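Local coordinates for C-type lectin domain family 4, member b1 (Mus musculus, PDB 6LKR), which is a dendritic-cell C-type lectin receptor that binds calcium and probably carbohydrate-bearing ligands, and may modulate immune reactivity, at residues Tyr17-Val22 / Lys126-Met131; Gly72-Gln77 / Ser97-Lys102. All coordinates share one frame; numbering follows the deposited sequence. Where two conformers were deposited one is given.

In the fold
Contacts 1 and 2 sit on opposite sides of the centre of the C-type lectin domain, their own centres 23 Å apart and their nearest atoms about 12 Å apart, so they do not touch. Contact 1 pairs strand 15-18 with strand 126-132 and thereby brings the two ends of the chain together, away from the calcium. Contact 2 falls within the stretch of chain that this pairing closes and lies at the surface, where Ser-97 and Glu-101 bind the calcium ion along with Glu-95, Asn-117 and Asp-118. One sheet connects them: strand 64-70 runs parallel to 126-132 and pairs antiparallel with 76-78, the strand on which segment 72-77 ends.

Contact 1 (Tyr17-Val22 / Lys126-Met131); sequences YLVPTV and KSVCQM
The ring of Tyr-17, which also meets that of Phe-53, lies alongside the Gln-130 side chain, both pointing the same way, with ring and amide planes 72° apart. Its CE2 comes within 3.6 Å of Gln-130 CB, and a water at the ring edge, in its plane, joins Tyr-17 OH to Gln-130 OE1, which also accepts from Val-44 N. Gln-130 has CG in the crowded position between backbone N and carbonyl carbon (chi1 87°), and extends beside the ring. The two residues form an antiparallel non-hydrogen-bonded pair; next comes the hydrogen-bonded pair Leu-18 and Cys-129: the bond from Cys-129 N to Leu-18 O is 2.9 Å and nearly straight at 176°, while the return bond, Leu-18 N to Cys-129 O, reaches its acceptor from above the carbonyl plane. Beyond it Val-19 CG2 packs on Val-128 CG1 at 3.8 Å, Pro-20 CD rests 3.3 Å from Ser-127 O, and a second water bridges Pro-20 O to Ser-127 N. Such pairing of the terminal strands is characteristic of the C-type lectin fold. Cys-129 is disulfide-bonded to Cys-35 of helix 28-37, which Pro-20 and Ser-127 also touch, whereas Val-19 and Val-128 pack on Tyr-64 of strand 64-70.

Contact 2 (Gly72-Gln77 / Ser97-Lys102); sequences GHRQWQ and SSDNEK. With CA (calcium ion), chain D.
This is a polar surface contact of the C-type lectin domain, a salt-bridge network joining the loop that leads into strand 76-78 to the calcium-binding loop ahead of strand 103-109. Arg-74 is its centre. Bent at chi2 and chi3, its side chain lays the guanidinium between Trp-76 CZ2, over the centre of one face, and Asp-99 CA, toward the rim of the opposite face. In the guanidinium plane NH2 donates to Glu-101 O at 2.8 Å, while NE makes a salt bridge of 3.3 Å with Asp-99 OD1. NH1 is salt-bridged to Asp-118, a calcium ligand, which makes Arg-74 a second-shell residue of the site. The ion takes Ser-97 OG and Glu-101 OE2, each at 2.5 Å, and two waters, with Glu-95, Asn-117 and Asp-118 completing the site; a type I turn from Ser-98 to Glu-101 links these two ligands. Lys-102 NZ is gripped by Gly-72 O and Asp-99 O, both at 2.7 Å, and by Asp-99 OD1; Asp-70, which it shares with Arg-74, would offset their like charges. Asp-99, its CG anti to the backbone N (chi1 -156°), also reaches His-73, whose ND1 donates within its ring plane to the syn lone pair of OD2, 2.7 Å away.

Contact 1 (Tyr17-Val22 / Lys126-Met131)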
loop_
_atom_site.group_PDB
_atom_site.type_symbol
_atom_site.label_atom_id
_atom_site.label_comp_id
_atom_site.label_asym_id
_atom_site.label_seq_id
_atom_site.Cartn_x
_atom_site.Cartn_y
_atom_site.Cartn_z
ATOM N N TYR A 17 -11.446 9.694 -1.328
ATOM C CA TYR A 17 -12.451 8.684 -0.924
ATOM C C TYR A 17 -13.843 9.122 -1.376
ATOM O O TYR A 17 -14.129 10.343 -1.388
ATOM C CB TYR A 17 -12.395 8.470 0.588
ATOM C CG TYR A 17 -11.073 7.932 1.073
ATOM C CD1 TYR A 17 -10.020 8.780 1.362
ATOM C CD2 TYR A 17 -10.862 6.568 1.201
ATOM C CE1 TYR A 17 -8.797 8.289 1.790
ATOM C CE2 TYR A 17 -9.651 6.060 1.644
ATOM C CZ TYR A 17 -8.613 6.923 1.935
ATOM O OH TYR A 17 -7.417 6.435 2.371
ATOM N N LEU A 18 -14.686 8.146 -1.716
ATOM C CA LEU A 18 -16.110 8.378 -2.068
ATOM C C LEU A 18 -16.964 7.183 -1.654
ATOM O O LEU A 18 -16.613 6.042 -2.012
ATOM C CB LEU A 18 -16.231 8.612 -3.576
ATOM C CG LEU A 18 -17.656 8.889 -4.059
ATOM C CD1 LEU A 18 -18.019 10.332 -3.785
ATOM C CD2 LEU A 18 -17.823 8.561 -5.540
ATOM N N VAL A 19 -18.091 7.464 -1.008
ATOM C CA VAL A 19 -19.215 6.505 -0.832
ATOM C C VAL A 19 -20.138 6.697 -2.035
ATOM O O VAL A 19 -20.819 7.713 -2.128
ATOM C CB VAL A 19 -19.949 6.733 0.503
ATOM C CG1 VAL A 19 -21.086 5.746 0.680
ATOM C CG2 VAL A 19 -18.997 6.676 1.687
ATOM N N PRO A 20 -20.154 5.765 -3.010
ATOM C CA PRO A 20 -20.987 5.922 -4.201
ATOM C C PRO A 20 -22.480 5.720 -3.903
ATOM O O PRO A 20 -22.814 5.032 -2.951
ATOM C CB PRO A 20 -20.451 4.866 -5.184
ATOM C CG PRO A 20 -19.752 3.837 -4.328
ATOM C CD PRO A 20 -19.362 4.530 -3.035
ATOM N N THR A 21 -23.330 6.338 -4.730
ATOM C CA THR A 21 -24.817 6.331 -4.611
ATOM C C THR A 21 -25.486 5.766 -5.878
ATOM O O THR A 21 -26.713 5.570 -5.822
ATOM C CB THR A 21 -25.309 7.745 -4.284
ATOM O OG1 THR A 21 -24.566 8.643 -5.114
ATOM C CG2 THR A 21 -25.130 8.110 -2.823
ATOM N N VAL A 22 -24.741 5.479 -6.961
ATOM C CA VAL A 22 -25.336 4.987 -8.248
ATOM C C VAL A 22 -26.287 3.836 -7.916
ATOM O O VAL A 22 -27.435 3.869 -8.398
ATOM C CB VAL A 22 -24.329 4.504 -9.313
ATOM C CG1 VAL A 22 -24.987 4.428 -10.686
ATOM C CG2 VAL A 22 -23.080 5.348 -9.386
ATOM N N LYS A 126 -23.447 -1.757 0.713
ATOM C CA LYS A 126 -22.890 -0.460 0.267
ATOM C C LYS A 126 -21.384 -0.663 0.056
ATOM O O LYS A 126 -20.906 -1.795 0.241
ATOM C CB LYS A 126 -23.247 0.617 1.295
ATOM C CG LYS A 126 -24.739 0.707 1.601
ATOM C CD LYS A 126 -25.184 2.052 2.139
ATOM C CE LYS A 126 -26.691 2.216 2.153
ATOM N NZ LYS A 126 -27.242 2.328 0.782
ATOM N N SER A 127 -20.669 0.376 -0.334
ATOM C CA SER A 127 -19.213 0.271 -0.562
ATOM C C SER A 127 -18.578 1.641 -0.393
ATOM O O SER A 127 -19.319 2.633 -0.293
ATOM C CB SER A 127 -18.934 -0.322 -1.922
ATOM O OG SER A 127 -19.638 0.384 -2.931
ATOM N N VAL A 128 -17.249 1.659 -0.344
ATOM C CA VAL A 128 -16.416 2.897 -0.291
ATOM C C VAL A 128 -15.235 2.701 -1.244
ATOM O O VAL A 128 -14.620 1.615 -1.188
ATOM C CB VAL A 128 -15.914 3.214 1.133
ATOM C CG1 VAL A 128 -15.709 4.709 1.319
ATOM C CG2 VAL A 128 -16.827 2.666 2.215
ATOM N N CYS A 129 -14.961 3.689 -2.083
ATOM C CA CYS A 129 -13.891 3.660 -3.105
ATOM C C CYS A 129 -12.782 4.619 -2.693
ATOM O O CYS A 129 -13.055 5.604 -1.970
ATOM C CB CYS A 129 -14.392 4.065 -4.485
ATOM S SG CYS A 129 -15.815 3.119 -5.091
ATOM N N GLN A 130 -11.578 4.355 -3.176
ATOM C CA GLN A 130 -10.425 5.252 -2.974
ATOM C C GLN A 130 -9.632 5.295 -4.273
ATOM O O GLN A 130 -9.637 4.294 -5.019
ATOM C CB GLN A 130 -9.582 4.801 -1.774
ATOM C CG GLN A 130 -8.521 3.769 -2.096
ATOM C CD GLN A 130 -7.672 3.426 -0.894
ATOM O OE1 GLN A 130 -8.185 3.130 0.177
ATOM N NE2 GLN A 130 -6.361 3.467 -1.070
ATOM N N MET A 131 -8.983 6.429 -4.514
ATOM C CA MET A 131 -7.966 6.576 -5.580
ATOM C C MET A 131 -6.841 7.459 -5.043
ATOM O O MET A 131 -7.057 8.139 -4.026
ATOM C CB MET A 131 -8.584 7.215 -6.826
ATOM C CG MET A 131 -9.167 8.584 -6.576
ATOM S SD MET A 131 -9.626 9.429 -8.120
ATOM C CE MET A 131 -10.838 8.295 -8.772
HETATM O O HOH W 1 -7.165 3.894 2.660
HETATM O O HOH W 2 -22.376 2.654 -1.525
#

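Contact 2 (Gly72-Gln77 / Ser97-Lys102)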
loop_
_atom_site.group_PDB
_atom_site.type_symbol
_atom_site.label_atom_id
_atom_site.label_comp_id
_atom_site.label_asym_id
_atom_site.label_seq_id
_atom_site.Cartn_x
_atom_site.Cartn_y
_atom_site.Cartn_z
ATOM N N GLY A 72 -7.582 -17.600 -0.744
ATOM C CA GLY A 72 -7.413 -19.035 -0.433
ATOM C C GLY A 72 -8.156 -19.435 0.830
ATOM O O GLY A 72 -9.392 -19.609 0.780
ATOM N N HIS A 73 -7.415 -19.583 1.922
ATOM C CA HIS A 73 -7.922 -19.972 3.262
ATOM C C HIS A 73 -7.404 -18.966 4.278
ATOM O O HIS A 73 -6.322 -19.189 4.840
ATOM C CB HIS A 73 -7.527 -21.420 3.553
ATOM C CG HIS A 73 -7.969 -22.302 2.445
ATOM N ND1 HIS A 73 -9.308 -22.515 2.193
ATOM C CD2 HIS A 73 -7.280 -22.928 1.468
ATOM C CE1 HIS A 73 -9.428 -23.287 1.136
ATOM N NE2 HIS A 73 -8.196 -23.555 0.669
ATOM N N ARG A 74 -8.146 -17.872 4.455
ATOM C CA ARG A 74 -7.747 -16.716 5.298
ATOM C C ARG A 74 -6.492 -16.079 4.689
ATOM O O ARG A 74 -5.709 -15.488 5.447
ATOM C CB ARG A 74 -7.517 -17.152 6.753
ATOM C CG ARG A 74 -8.575 -18.094 7.320
ATOM C CD ARG A 74 -9.964 -17.499 7.494
ATOM N NE ARG A 74 -10.686 -17.357 6.235
ATOM C CZ ARG A 74 -11.903 -16.840 6.105
ATOM N NH1 ARG A 74 -12.583 -16.448 7.165
ATOM N NH2 ARG A 74 -12.440 -16.721 4.903
ATOM N N GLN A 75 -6.290 -16.229 3.377
ATOM C CA GLN A 75 -5.178 -15.581 2.633
ATOM C C GLN A 75 -5.703 -14.247 2.080
ATOM O O GLN A 75 -5.905 -14.125 0.852
ATOM C CB GLN A 75 -4.618 -16.573 1.613
ATOM C CG GLN A 75 -3.986 -17.778 2.305
ATOM C CD GLN A 75 -3.734 -18.948 1.391
ATOM O OE1 GLN A 75 -4.541 -19.875 1.299
ATOM N NE2 GLN A 75 -2.609 -18.897 0.697
ATOM N N TRP A 76 -5.937 -13.307 2.995
ATOM C CA TRP A 76 -6.514 -11.967 2.723
ATOM C C TRP A 76 -5.579 -11.197 1.792
ATOM O O TRP A 76 -4.368 -11.165 2.034
ATOM C CB TRP A 76 -6.783 -11.225 4.037
ATOM C CG TRP A 76 -7.658 -12.008 4.966
ATOM C CD1 TRP A 76 -7.284 -12.646 6.114
ATOM C CD2 TRP A 76 -9.052 -12.305 4.781
ATOM N NE1 TRP A 76 -8.354 -13.294 6.666
ATOM C CE2 TRP A 76 -9.454 -13.097 5.877
ATOM C CE3 TRP A 76 -10.008 -11.947 3.825
ATOM C CZ2 TRP A 76 -10.761 -13.552 6.027
ATOM C CZ3 TRP A 76 -11.301 -12.392 3.977
ATOM C CH2 TRP A 76 -11.672 -13.186 5.062
ATOM N N GLN A 77 -6.150 -10.597 0.755
ATOM C CA GLN A 77 -5.413 -9.780 -0.229
ATOM C C GLN A 77 -6.201 -8.489 -0.436
ATOM O O GLN A 77 -7.447 -8.562 -0.521
ATOM C CB GLN A 77 -5.236 -10.581 -1.519
ATOM C CG GLN A 77 -4.329 -9.924 -2.552
ATOM C CD GLN A 77 -3.941 -10.896 -3.644
ATOM O OE1 GLN A 77 -3.156 -11.818 -3.427
ATOM N NE2 GLN A 77 -4.512 -10.716 -4.825
ATOM N N SER A 97 -14.915 -15.305 10.717
ATOM C CA SER A 97 -15.745 -16.369 11.335
ATOM C C SER A 97 -15.847 -17.622 10.453
ATOM O O SER A 97 -16.094 -18.695 11.026
ATOM C CB SER A 97 -17.103 -15.831 11.693
ATOM O OG SER A 97 -17.841 -15.479 10.534
ATOM N N SER A 98 -15.665 -17.537 9.132
ATOM C CA SER A 98 -15.955 -18.694 8.240
ATOM C C SER A 98 -15.104 -18.679 6.968
ATOM O O SER A 98 -15.114 -17.669 6.244
ATOM C CB SER A 98 -17.411 -18.746 7.895
ATOM O OG SER A 98 -17.645 -19.753 6.919
ATOM N N ASP A 99 -14.500 -19.821 6.640
ATOM C CA ASP A 99 -13.728 -19.980 5.384
ATOM C C ASP A 99 -14.654 -19.892 4.165
ATOM O O ASP A 99 -14.114 -19.699 3.081
ATOM C CB ASP A 99 -12.906 -21.264 5.351
ATOM C CG ASP A 99 -11.732 -21.158 4.397
ATOM O OD1 ASP A 99 -11.062 -20.105 4.416
ATOM O OD2 ASP A 99 -11.504 -22.120 3.626
ATOM N N ASN A 100 -15.978 -20.002 4.323
ATOM C CA ASN A 100 -16.916 -19.857 3.176
ATOM C C ASN A 100 -17.193 -18.372 2.901
ATOM O O ASN A 100 -17.753 -18.083 1.837
ATOM C CB ASN A 100 -18.206 -20.662 3.358
ATOM C CG ASN A 100 -18.238 -21.898 2.486
ATOM O OD1 ASN A 100 -17.639 -21.922 1.411
ATOM N ND2 ASN A 100 -18.926 -22.935 2.938
ATOM N N GLU A 101 -16.799 -17.480 3.809
ATOM C CA GLU A 101 -16.986 -16.013 3.657
ATOM C C GLU A 101 -15.676 -15.413 3.137
ATOM O O GLU A 101 -14.705 -15.338 3.926
ATOM C CB GLU A 101 -17.426 -15.406 4.985
ATOM C CG GLU A 101 -18.783 -15.909 5.435
ATOM C CD GLU A 101 -19.278 -15.317 6.738
ATOM O OE1 GLU A 101 -20.493 -15.113 6.852
ATOM O OE2 GLU A 101 -18.453 -15.056 7.636
ATOM N N LYS A 102 -15.648 -15.008 1.863
ATOM C CA LYS A 102 -14.388 -14.647 1.155
ATOM C C LYS A 102 -14.238 -13.127 0.977
ATOM O O LYS A 102 -13.149 -12.701 0.571
ATOM C CB LYS A 102 -14.331 -15.377 -0.189
ATOM C CG LYS A 102 -14.300 -16.897 -0.089
ATOM C CD LYS A 102 -13.106 -17.417 0.675
ATOM C CE LYS A 102 -12.890 -18.905 0.517
ATOM N NZ LYS A 102 -11.936 -19.424 1.528
HETATM CA CA CA D . -18.252 -13.350 9.376
HETATM O O HOH W 3 -20.536 -13.355 9.069
HETATM O O HOH W 4 -19.997 -13.303 11.343
#